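Local coordinates for protein 4-hydroxybenzoyl-CoA thioesterase (Staphylococcus aureus, PDB 6FDG) that probably hydrolyses acyl-CoA thioesters, with the thioester of 1,4-dihydroxy-2-naphthoate on the vitamin K2 pathway as its likely substrate, at residues Met1-Glu9 against Leu139-Ile148; Ile68-Trp79 against Tyr90-Lys98. All coordinates share one frame; numbering follows the deposited sequence.

Interaction 1 (Met1-Glu9 against Leu139-Ile148); sequences MIYSITEIE and LNNEGKIVEI
Ile2 and Asn140 meet where the N-terminal strand starts: the amide of Ile2 donates a nearly straight bond (2.8 Å, 169°) to Asn140 OD1. The other end of that side-chain amide, ND2, reaches a water that also donates to Ile2 O, so one asparagine serves Ile2 N directly and Ile2 O through the water. From CB, 3.7 Å from Asn140 OD1, the Ile2 side chain forks. CG2 runs to Ile148 CG2 (3.7 Å), while CG1 skirts OD1 and carries CD1 onto Val146 CB (3.7 Å).

Strand 146-147 joins the hotdog-fold sheet in parallel at the edge of strand 2-9, after a Schellman motif at Gly143 has ended helix 127-141. Tyr3 N bonds to Val146 O (2.9 Å), and Tyr3 O accepts from Ile148 N.

Tyr3 CG sits between its own N and carbonyl carbon (chi1 68°), which swings the ring over the Glu147 backbone; Glu147 CB makes an off-centre CH-pi contact 4.2 Å from the ring centroid. The carboxylate lies beyond the ring's rim, its plane 6° from the ring's, without stacking on it. Glu147 OE2 reaches Ile5 CB at 3.6 Å and lies 2.7 Å from a water O that accepts from Ile5 N.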
loop_
_atom_site.group_PDB
_atom_site.type_symbol
_atom_site.label_atom_id
_atom_site.label_comp_id
_atom_site.label_asym_id
_atom_site.label_seq_id
_atom_site.Cartn_x
_atom_site.Cartn_y
_atom_site.Cartn_z
ATOM N N MET A 1 24.205 -9.414 20.639
ATOM C CA MET A 1 23.479 -10.236 19.687
ATOM C C MET A 1 24.150 -10.195 18.304
ATOM O O MET A 1 24.956 -9.287 17.982
ATOM C CB MET A 1 22.070 -9.732 19.515
ATOM C CG MET A 1 21.156 -9.496 20.674
ATOM S SD MET A 1 20.930 -11.034 21.556
ATOM C CE MET A 1 20.089 -10.475 23.012
ATOM N N ILE A 2 23.873 -11.224 17.514
ATOM C CA ILE A 2 24.161 -11.297 16.123
ATOM C C ILE A 2 23.127 -10.462 15.372
ATOM O O ILE A 2 21.900 -10.731 15.560
ATOM C CB ILE A 2 24.127 -12.749 15.614
ATOM C CG1 ILE A 2 25.162 -13.708 16.285
ATOM C CG2 ILE A 2 24.229 -12.796 14.116
ATOM C CD1 ILE A 2 26.340 -13.111 16.834
ATOM N N TYR A 3 23.471 -9.491 14.606
ATOM C CA TYR A 3 22.503 -8.602 13.979
ATOM C C TYR A 3 22.869 -8.180 12.636
ATOM O O TYR A 3 24.069 -8.263 12.227
ATOM C CB TYR A 3 22.267 -7.384 14.841
ATOM C CG TYR A 3 23.475 -6.374 14.972
ATOM C CD1 TYR A 3 23.668 -5.370 14.116
ATOM C CD2 TYR A 3 24.461 -6.584 15.955
ATOM C CE1 TYR A 3 24.810 -4.459 14.180
ATOM C CE2 TYR A 3 25.592 -5.741 16.055
ATOM C CZ TYR A 3 25.720 -4.760 15.125
ATOM O OH TYR A 3 26.795 -3.814 15.178
ATOM N N SER A 4 21.946 -7.749 11.769
ATOM C CA SER A 4 22.160 -7.147 10.504
ATOM C C SER A 4 21.776 -5.635 10.590
ATOM O O SER A 4 21.003 -5.232 11.459
ATOM C CB SER A 4 21.400 -7.842 9.372
ATOM O OG SER A 4 20.025 -7.810 9.677
ATOM N N ILE A 5 22.332 -4.854 9.639
ATOM C CA ILE A 5 21.903 -3.482 9.390
ATOM C C ILE A 5 21.482 -3.342 8.005
ATOM O O ILE A 5 22.202 -3.723 7.048
ATOM C CB ILE A 5 23.080 -2.434 9.660
ATOM C CG1 ILE A 5 23.513 -2.546 11.086
ATOM C CG2 ILE A 5 22.600 -1.007 9.233
ATOM C CD1 ILE A 5 22.616 -2.015 12.104
ATOM N N THR A 6 20.228 -2.867 7.792
ATOM C CA THR A 6 19.687 -2.646 6.500
ATOM C C THR A 6 19.397 -1.193 6.278
ATOM O O THR A 6 18.661 -0.570 7.085
ATOM C CB THR A 6 18.358 -3.436 6.359
ATOM O OG1 THR A 6 18.530 -4.798 6.737
ATOM C CG2 THR A 6 17.775 -3.349 4.957
ATOM N N GLU A 7 19.812 -0.617 5.167
ATOM C CA GLU A 7 19.497 0.788 4.858
ATOM C C GLU A 7 18.248 0.801 3.971
ATOM O O GLU A 7 18.148 0.059 2.984
ATOM C CB GLU A 7 20.664 1.422 4.098
ATOM C CG GLU A 7 21.933 1.503 4.956
ATOM C CD GLU A 7 23.009 2.363 4.254
ATOM O OE1 GLU A 7 22.777 3.582 4.125
ATOM O OE2 GLU A 7 24.033 1.804 3.799
ATOM N N ILE A 8 17.322 1.692 4.312
ATOM C CA ILE A 8 16.104 1.908 3.578
ATOM C C ILE A 8 15.947 3.410 3.318
ATOM O O ILE A 8 16.093 4.210 4.234
ATOM C CB ILE A 8 14.885 1.357 4.368
ATOM C CG1 ILE A 8 15.071 -0.151 4.645
ATOM C CG2 ILE A 8 13.580 1.717 3.649
ATOM C CD1 ILE A 8 13.898 -0.761 5.403
ATOM N N GLU A 9 15.624 3.765 2.103
ATOM C CA GLU A 9 15.345 5.181 1.793
ATOM C C GLU A 9 13.837 5.331 1.686
ATOM O O GLU A 9 13.199 4.661 0.875
ATOM C CB GLU A 9 16.003 5.551 0.464
ATOM C CG GLU A 9 15.725 6.991 0.079
ATOM C CD GLU A 9 16.911 7.680 -0.556
ATOM O OE1 GLU A 9 17.568 7.086 -1.433
ATOM O OE2 GLU A 9 17.230 8.813 -0.129
ATOM N N LEU A 139 25.064 -18.315 20.372
ATOM C CA LEU A 139 25.990 -17.131 20.426
ATOM C C LEU A 139 25.312 -15.959 21.124
ATOM O O LEU A 139 25.878 -15.199 21.920
ATOM C CB LEU A 139 26.476 -16.772 19.065
ATOM C CG LEU A 139 27.373 -17.775 18.362
ATOM C CD1 LEU A 139 27.630 -17.441 16.916
ATOM C CD2 LEU A 139 28.705 -17.979 19.201
ATOM N N ASN A 140 24.011 -15.726 20.763
ATOM C CA ASN A 140 23.231 -14.662 21.378
ATOM C C ASN A 140 23.138 -14.904 22.879
ATOM O O ASN A 140 23.341 -13.961 23.685
ATOM C CB ASN A 140 21.786 -14.559 20.764
ATOM C CG ASN A 140 21.791 -13.953 19.444
ATOM O OD1 ASN A 140 22.748 -13.344 19.011
ATOM N ND2 ASN A 140 20.732 -14.145 18.681
ATOM N N ASN A 141 22.902 -16.136 23.335
ATOM C CA ASN A 141 22.821 -16.439 24.794
ATOM C C ASN A 141 24.144 -16.196 25.497
ATOM O O ASN A 141 24.071 -15.832 26.683
ATOM C CB ASN A 141 22.431 -17.882 24.974
ATOM C CG ASN A 141 20.988 -18.160 24.589
ATOM O OD1 ASN A 141 20.181 -17.234 24.522
ATOM N ND2 ASN A 141 20.664 -19.444 24.338
ATOM N N GLU A 142 25.226 -16.342 24.757
ATOM C CA GLU A 142 26.636 -16.034 25.315
ATOM C C GLU A 142 27.001 -14.580 25.261
ATOM O O GLU A 142 28.037 -14.210 25.771
ATOM C CB GLU A 142 27.658 -16.834 24.533
ATOM C CG GLU A 142 27.448 -18.322 24.692
ATOM C CD GLU A 142 28.155 -19.212 23.715
ATOM O OE1 GLU A 142 29.006 -18.752 22.922
ATOM O OE2 GLU A 142 27.796 -20.411 23.707
ATOM N N GLY A 143 26.175 -13.734 24.664
ATOM C CA GLY A 143 26.367 -12.321 24.601
ATOM C C GLY A 143 27.323 -11.893 23.568
ATOM O O GLY A 143 27.761 -10.708 23.596
ATOM N N LYS A 144 27.570 -12.688 22.550
ATOM C CA LYS A 144 28.301 -12.263 21.389
ATOM C C LYS A 144 27.645 -11.114 20.647
ATOM O O LYS A 144 26.376 -11.075 20.599
ATOM C CB LYS A 144 28.482 -13.368 20.353
ATOM C CG LYS A 144 29.689 -14.259 20.399
ATOM C CD LYS A 144 29.641 -15.067 21.626
ATOM C CE LYS A 144 30.957 -15.846 21.750
ATOM N NZ LYS A 144 30.798 -16.696 22.942
ATOM N N ILE A 145 28.408 -10.141 20.161
ATOM C CA ILE A 145 27.974 -8.983 19.456
ATOM C C ILE A 145 28.655 -9.002 18.118
ATOM O O ILE A 145 29.922 -8.774 17.963
ATOM C CB ILE A 145 28.244 -7.632 20.176
ATOM C CG1 ILE A 145 27.601 -7.713 21.549
ATOM C CG2 ILE A 145 27.771 -6.477 19.284
ATOM C CD1 ILE A 145 27.898 -6.577 22.517
ATOM N N VAL A 146 28.002 -9.261 17.003
ATOM C CA VAL A 146 28.548 -9.321 15.688
ATOM C C VAL A 146 27.608 -8.742 14.617
ATOM O O VAL A 146 26.382 -9.221 14.649
ATOM C CB VAL A 146 28.831 -10.853 15.310
ATOM C CG1 VAL A 146 29.406 -11.000 13.916
ATOM C CG2 VAL A 146 29.680 -11.520 16.384
ATOM N N GLU A 147 27.996 -7.928 13.687
ATOM C CA GLU A 147 27.197 -7.569 12.547
ATOM C C GLU A 147 27.440 -8.498 11.467
ATOM O O GLU A 147 28.631 -8.564 10.924
ATOM C CB GLU A 147 27.427 -6.166 12.051
ATOM C CG GLU A 147 26.497 -5.652 10.960
ATOM C CD GLU A 147 26.849 -4.429 10.091
ATOM O OE1 GLU A 147 27.839 -3.790 10.356
ATOM O OE2 GLU A 147 26.232 -4.121 9.017
ATOM N N ILE A 148 26.467 -9.270 10.994
ATOM C CA ILE A 148 26.645 -10.095 9.818
ATOM C C ILE A 148 26.503 -9.304 8.610
ATOM O O ILE A 148 25.733 -8.334 8.499
ATOM C CB ILE A 148 25.671 -11.311 9.832
ATOM C CG1 ILE A 148 24.178 -10.850 9.906
ATOM C CG2 ILE A 148 26.065 -12.235 10.993
ATOM C CD1 ILE A 148 23.201 -12.016 9.716
HETATM O O HOH W 1 20.281 -12.868 15.917
HETATM O O HOH W 2 27.029 -1.910 13.169
HETATM O O HOH W 3 24.540 -5.903 7.980
#

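Interaction 2 (Ile68-Trp79 against Tyr90-Lys98); sequences IFYPEKVKVKTW and YKYEIFNEK
Backbone bonds between Lys75 and Phe95, Lys77 and Glu93, and Trp79 and Lys91 come in pairs, six in all, and zip strands 73-79 and 90-95 into an antiparallel hairpin; the bond from Phe95 N to Lys75 O measures 2.8 Å. The non-hydrogen-bonded pairs, Val76 with Ile94 and Thr78 with Tyr92, alternate with them.

Past the end of the strand pairing, two carboxylates take over. Glu97 N donates almost straight to Glu72 OE2 (3.1 Å, 174°), and Lys73 N returns a bond to Glu97 OE2 (3.0 Å) on its anti lone pair, so each glutamate carboxylate accepts a backbone N-H from the other segment. A third carboxylate has a charged neighbour: extended from CB to NZ, Lys77 runs alongside Glu93; its NZ stays 4.2 Å from Glu93 OE1, beyond a salt bridge, and water joins them, weakly on the glutamate side.

Among aromatic contacts, Trp79 lies with one face against Lys91, whose CB stands 3.9 Å from the centroid of the six-membered ring in a CH-pi contact. Glu93 OE2 approaches the indole edge at CH2 (3.8 Å).

Apolar contacts gather on the face that carries Val76, Thr78, Tyr92 and Ile94, where Ile94 CG2 meets Val74 CB (3.9 Å) and also Ile68 CD1. This face turns to helix 26-41, with Ala33 against Val76 and Thr78, while strands 2-9 and 101-113 flank the hairpin.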
loop_
_atom_site.group_PDB
_atom_site.type_symbol
_atom_site.label_atom_id
_atom_site.label_comp_id
_atom_site.label_asym_id
_atom_site.label_seq_id
_atom_site.Cartn_x
_atom_site.Cartn_y
_atom_site.Cartn_z
ATOM N N ILE A 68 9.164 9.727 11.609
ATOM C CA ILE A 68 10.113 9.766 10.498
ATOM C C ILE A 68 9.504 10.645 9.424
ATOM O O ILE A 68 8.396 10.351 8.868
ATOM C CB ILE A 68 10.527 8.331 10.026
ATOM C CG1 ILE A 68 11.145 7.576 11.228
ATOM C CG2 ILE A 68 11.417 8.327 8.852
ATOM C CD1 ILE A 68 11.474 6.116 10.980
ATOM N N PHE A 69 10.121 11.862 9.244
ATOM C CA PHE A 69 9.646 12.815 8.234
ATOM C C PHE A 69 10.365 12.531 6.955
ATOM O O PHE A 69 11.576 12.358 6.887
ATOM C CB PHE A 69 9.935 14.205 8.681
ATOM C CG PHE A 69 9.075 14.675 9.881
ATOM C CD1 PHE A 69 9.516 14.411 11.148
ATOM C CD2 PHE A 69 7.906 15.361 9.667
ATOM C CE1 PHE A 69 8.769 14.805 12.243
ATOM C CE2 PHE A 69 7.130 15.831 10.759
ATOM C CZ PHE A 69 7.577 15.495 12.037
ATOM N N TYR A 70 9.631 12.390 5.861
ATOM C CA TYR A 70 10.164 12.198 4.551
ATOM C C TYR A 70 10.857 13.626 4.015
ATOM O O TYR A 70 10.303 14.674 4.323
ATOM C CB TYR A 70 8.983 11.905 3.633
ATOM C CG TYR A 70 9.402 11.882 2.196
ATOM C CD1 TYR A 70 9.920 10.771 1.611
ATOM C CD2 TYR A 70 9.432 13.095 1.430
ATOM C CE1 TYR A 70 10.418 10.786 0.334
ATOM C CE2 TYR A 70 9.883 13.097 0.134
ATOM C CZ TYR A 70 10.289 11.842 -0.410
ATOM O OH TYR A 70 10.779 11.897 -1.661
ATOM N N PRO A 71 11.903 13.540 3.275
ATOM C CA PRO A 71 12.732 12.437 2.896
ATOM C C PRO A 71 13.574 11.890 4.113
ATOM O O PRO A 71 13.878 12.659 5.077
ATOM C CB PRO A 71 13.588 12.945 1.776
ATOM C CG PRO A 71 13.781 14.345 2.169
ATOM C CD PRO A 71 12.513 14.823 2.824
ATOM N N GLU A 72 14.038 10.648 4.065
ATOM C CA GLU A 72 14.929 10.120 5.108
ATOM C C GLU A 72 15.557 8.860 4.687
ATOM O O GLU A 72 14.845 7.933 4.185
ATOM C CB GLU A 72 14.128 9.794 6.390
ATOM C CG GLU A 72 14.867 9.651 7.704
ATOM C CD GLU A 72 14.989 10.930 8.524
ATOM O OE1 GLU A 72 14.333 11.904 8.268
ATOM O OE2 GLU A 72 15.783 10.958 9.437
ATOM N N LYS A 73 16.843 8.656 4.968
ATOM C CA LYS A 73 17.541 7.371 4.862
ATOM C C LYS A 73 17.661 6.825 6.239
ATOM O O LYS A 73 18.151 7.483 7.220
ATOM C CB LYS A 73 18.966 7.647 4.380
ATOM C CG LYS A 73 18.816 8.309 3.063
ATOM C CD LYS A 73 20.134 8.728 2.424
ATOM C CE LYS A 73 20.488 7.771 1.306
ATOM N NZ LYS A 73 19.945 8.292 0.034
ATOM N N VAL A 74 17.092 5.674 6.522
ATOM C CA VAL A 74 17.131 5.040 7.837
ATOM C C VAL A 74 17.961 3.766 7.861
ATOM O O VAL A 74 18.236 3.179 6.784
ATOM C CB VAL A 74 15.698 4.741 8.347
ATOM C CG1 VAL A 74 14.792 5.927 8.408
ATOM C CG2 VAL A 74 15.030 3.596 7.561
ATOM N N LYS A 75 18.364 3.333 9.060
ATOM C CA LYS A 75 19.062 2.080 9.210
ATOM C C LYS A 75 18.278 1.250 10.161
ATOM O O LYS A 75 17.807 1.682 11.205
ATOM C CB LYS A 75 20.475 2.314 9.781
ATOM C CG LYS A 75 21.364 3.103 8.785
ATOM C CD LYS A 75 22.746 3.467 9.320
ATOM C CE LYS A 75 23.339 4.445 8.283
ATOM N NZ LYS A 75 23.250 3.912 6.862
ATOM N N VAL A 76 18.004 -0.004 9.755
ATOM C CA VAL A 76 17.218 -0.969 10.530
ATOM C C VAL A 76 18.133 -2.043 11.080
ATOM O O VAL A 76 18.786 -2.691 10.261
ATOM C CB VAL A 76 16.046 -1.591 9.754
ATOM C CG1 VAL A 76 15.254 -2.422 10.726
ATOM C CG2 VAL A 76 15.230 -0.535 9.061
ATOM N N LYS A 77 18.226 -2.196 12.359
ATOM C CA LYS A 77 19.019 -3.218 13.063
ATOM C C LYS A 77 18.048 -4.353 13.351
ATOM O O LYS A 77 17.018 -4.124 13.996
ATOM C CB LYS A 77 19.652 -2.657 14.333
ATOM C CG LYS A 77 20.453 -3.673 15.125
ATOM C CD LYS A 77 21.095 -2.956 16.335
ATOM C CE LYS A 77 22.019 -3.872 17.089
ATOM N NZ LYS A 77 22.611 -3.128 18.272
ATOM N N THR A 78 18.379 -5.587 12.953
ATOM C CA THR A 78 17.570 -6.803 13.103
ATOM C C THR A 78 18.286 -7.874 13.802
ATOM O O THR A 78 19.453 -8.120 13.415
ATOM C CB THR A 78 17.136 -7.291 11.736
ATOM O OG1 THR A 78 16.479 -6.299 10.999
ATOM C CG2 THR A 78 16.172 -8.499 11.867
ATOM N N TRP A 79 17.660 -8.552 14.704
ATOM C CA TRP A 79 18.272 -9.764 15.330
ATOM C C TRP A 79 17.161 -10.712 15.722
ATOM O O TRP A 79 15.945 -10.383 15.666
ATOM C CB TRP A 79 19.109 -9.454 16.594
ATOM C CG TRP A 79 18.418 -8.905 17.722
ATOM C CD1 TRP A 79 18.023 -9.601 18.841
ATOM C CD2 TRP A 79 18.086 -7.536 18.002
ATOM N NE1 TRP A 79 17.434 -8.759 19.756
ATOM C CE2 TRP A 79 17.472 -7.499 19.251
ATOM C CE3 TRP A 79 18.212 -6.334 17.265
ATOM C CZ2 TRP A 79 17.066 -6.255 19.862
ATOM C CZ3 TRP A 79 17.744 -5.205 17.832
ATOM C CH2 TRP A 79 17.208 -5.189 19.073
ATOM N N TYR A 90 11.815 -12.057 15.808
ATOM C CA TYR A 90 12.794 -11.055 15.379
ATOM C C TYR A 90 12.500 -9.787 16.107
ATOM O O TYR A 90 11.313 -9.403 16.299
ATOM C CB TYR A 90 12.724 -10.810 13.892
ATOM C CG TYR A 90 13.043 -11.958 12.990
ATOM C CD1 TYR A 90 12.196 -13.015 12.802
ATOM C CD2 TYR A 90 14.306 -12.015 12.380
ATOM C CE1 TYR A 90 12.550 -14.093 11.969
ATOM C CE2 TYR A 90 14.660 -13.091 11.521
ATOM C CZ TYR A 90 13.779 -14.058 11.398
ATOM O OH TYR A 90 14.111 -15.167 10.535
ATOM N N LYS A 91 13.535 -9.049 16.491
ATOM C CA LYS A 91 13.412 -7.689 17.028
ATOM C C LYS A 91 14.153 -6.755 16.126
ATOM O O LYS A 91 15.124 -7.080 15.426
ATOM C CB LYS A 91 13.955 -7.612 18.474
ATOM C CG LYS A 91 12.956 -8.154 19.478
ATOM C CD LYS A 91 13.444 -8.131 20.921
ATOM C CE LYS A 91 13.613 -6.711 21.366
ATOM N NZ LYS A 91 13.303 -6.712 22.882
ATOM N N TYR A 92 13.666 -5.495 16.157
ATOM C CA TYR A 92 14.173 -4.444 15.303
ATOM C C TYR A 92 14.345 -3.124 16.021
ATOM O O TYR A 92 13.601 -2.779 16.967
ATOM C CB TYR A 92 13.170 -4.096 14.183
ATOM C CG TYR A 92 12.684 -5.349 13.443
ATOM C CD1 TYR A 92 11.539 -6.028 13.936
ATOM C CD2 TYR A 92 13.264 -5.783 12.298
ATOM C CE1 TYR A 92 11.093 -7.203 13.327
ATOM C CE2 TYR A 92 12.784 -6.953 11.644
ATOM C CZ TYR A 92 11.675 -7.595 12.144
ATOM O OH TYR A 92 11.167 -8.747 11.460
ATOM N N GLU A 93 15.308 -2.367 15.546
ATOM C CA GLU A 93 15.480 -0.916 15.937
ATOM C C GLU A 93 15.665 -0.152 14.669
ATOM O O GLU A 93 16.447 -0.550 13.805
ATOM C CB GLU A 93 16.738 -0.727 16.840
ATOM C CG GLU A 93 16.597 -1.333 18.175
ATOM C CD GLU A 93 17.868 -1.291 19.062
ATOM O OE1 GLU A 93 18.933 -1.143 18.505
ATOM O OE2 GLU A 93 17.648 -1.564 20.233
ATOM N N ILE A 94 14.991 0.995 14.533
ATOM C CA ILE A 94 15.163 1.860 13.380
ATOM C C ILE A 94 15.797 3.191 13.816
ATOM O O ILE A 94 15.303 3.836 14.772
ATOM C CB ILE A 94 13.872 2.209 12.677
ATOM C CG1 ILE A 94 13.124 0.902 12.256
ATOM C CG2 ILE A 94 14.125 3.113 11.501
ATOM C CD1 ILE A 94 11.843 1.165 11.527
ATOM N N PHE A 95 16.936 3.501 13.193
ATOM C CA PHE A 95 17.637 4.797 13.444
ATOM C C PHE A 95 17.417 5.658 12.288
ATOM O O PHE A 95 17.516 5.328 11.099
ATOM C CB PHE A 95 19.128 4.464 13.677
ATOM C CG PHE A 95 19.394 3.585 14.858
ATOM C CD1 PHE A 95 19.580 4.110 16.167
ATOM C CD2 PHE A 95 19.419 2.185 14.717
ATOM C CE1 PHE A 95 19.750 3.298 17.298
ATOM C CE2 PHE A 95 19.606 1.386 15.848
ATOM C CZ PHE A 95 19.770 1.908 17.114
ATOM N N ASN A 96 17.194 6.964 12.627
ATOM C CA ASN A 96 17.066 7.977 11.611
ATOM C C ASN A 96 18.435 8.448 11.120
ATOM O O ASN A 96 19.445 8.027 11.595
ATOM C CB ASN A 96 16.067 9.043 12.045
ATOM C CG ASN A 96 16.612 10.048 13.059
ATOM O OD1 ASN A 96 17.817 9.979 13.371
ATOM N ND2 ASN A 96 15.729 10.736 13.716
ATOM N N GLU A 97 18.410 9.448 10.208
ATOM C CA GLU A 97 19.650 9.929 9.558
ATOM C C GLU A 97 20.581 10.654 10.563
ATOM O O GLU A 97 21.862 10.694 10.449
ATOM C CB GLU A 97 19.202 10.912 8.435
ATOM C CG GLU A 97 19.699 10.523 7.138
ATOM C CD GLU A 97 19.279 11.502 6.071
ATOM O OE1 GLU A 97 19.906 12.573 5.913
ATOM O OE2 GLU A 97 18.339 11.191 5.341
ATOM N N LYS A 98 19.975 11.156 11.610
ATOM C CA LYS A 98 20.746 11.754 12.697
ATOM C C LYS A 98 21.292 10.752 13.697
ATOM O O LYS A 98 21.909 11.086 14.705
ATOM C CB LYS A 98 19.959 12.769 13.412
ATOM C CG LYS A 98 19.541 13.890 12.533
ATOM C CD LYS A 98 18.898 14.980 13.402
ATOM C CE LYS A 98 17.954 15.891 12.652
ATOM N NZ LYS A 98 18.618 16.684 11.572
HETATM O O HOH W 4 20.285 -2.933 20.431
#

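In the fold
Interaction 2 is nested within the long chain loop that interaction 1 closes: strand 2-9 comes first, the hairpin of 73-83 and 88-95 follows, and residues 139-148 return near the C-terminus. Their centres lie about 14 Å apart on one sheet, in which strands 2-9 and 73-83 are antiparallel neighbours. The order across it is therefore 146-147, 2-9, 73-83, 88-95, then 101-113. Salt bridges from Glu9 OE2 to Lys73 NZ and from Glu7 OE1 to Lys75 NZ (each 2.8 Å) span the seam. Helix 26-41 packs on residues of both contacts, and sheet pairing brings the chain's first and last strands into the hotdog fold to which this thioesterase family belongs.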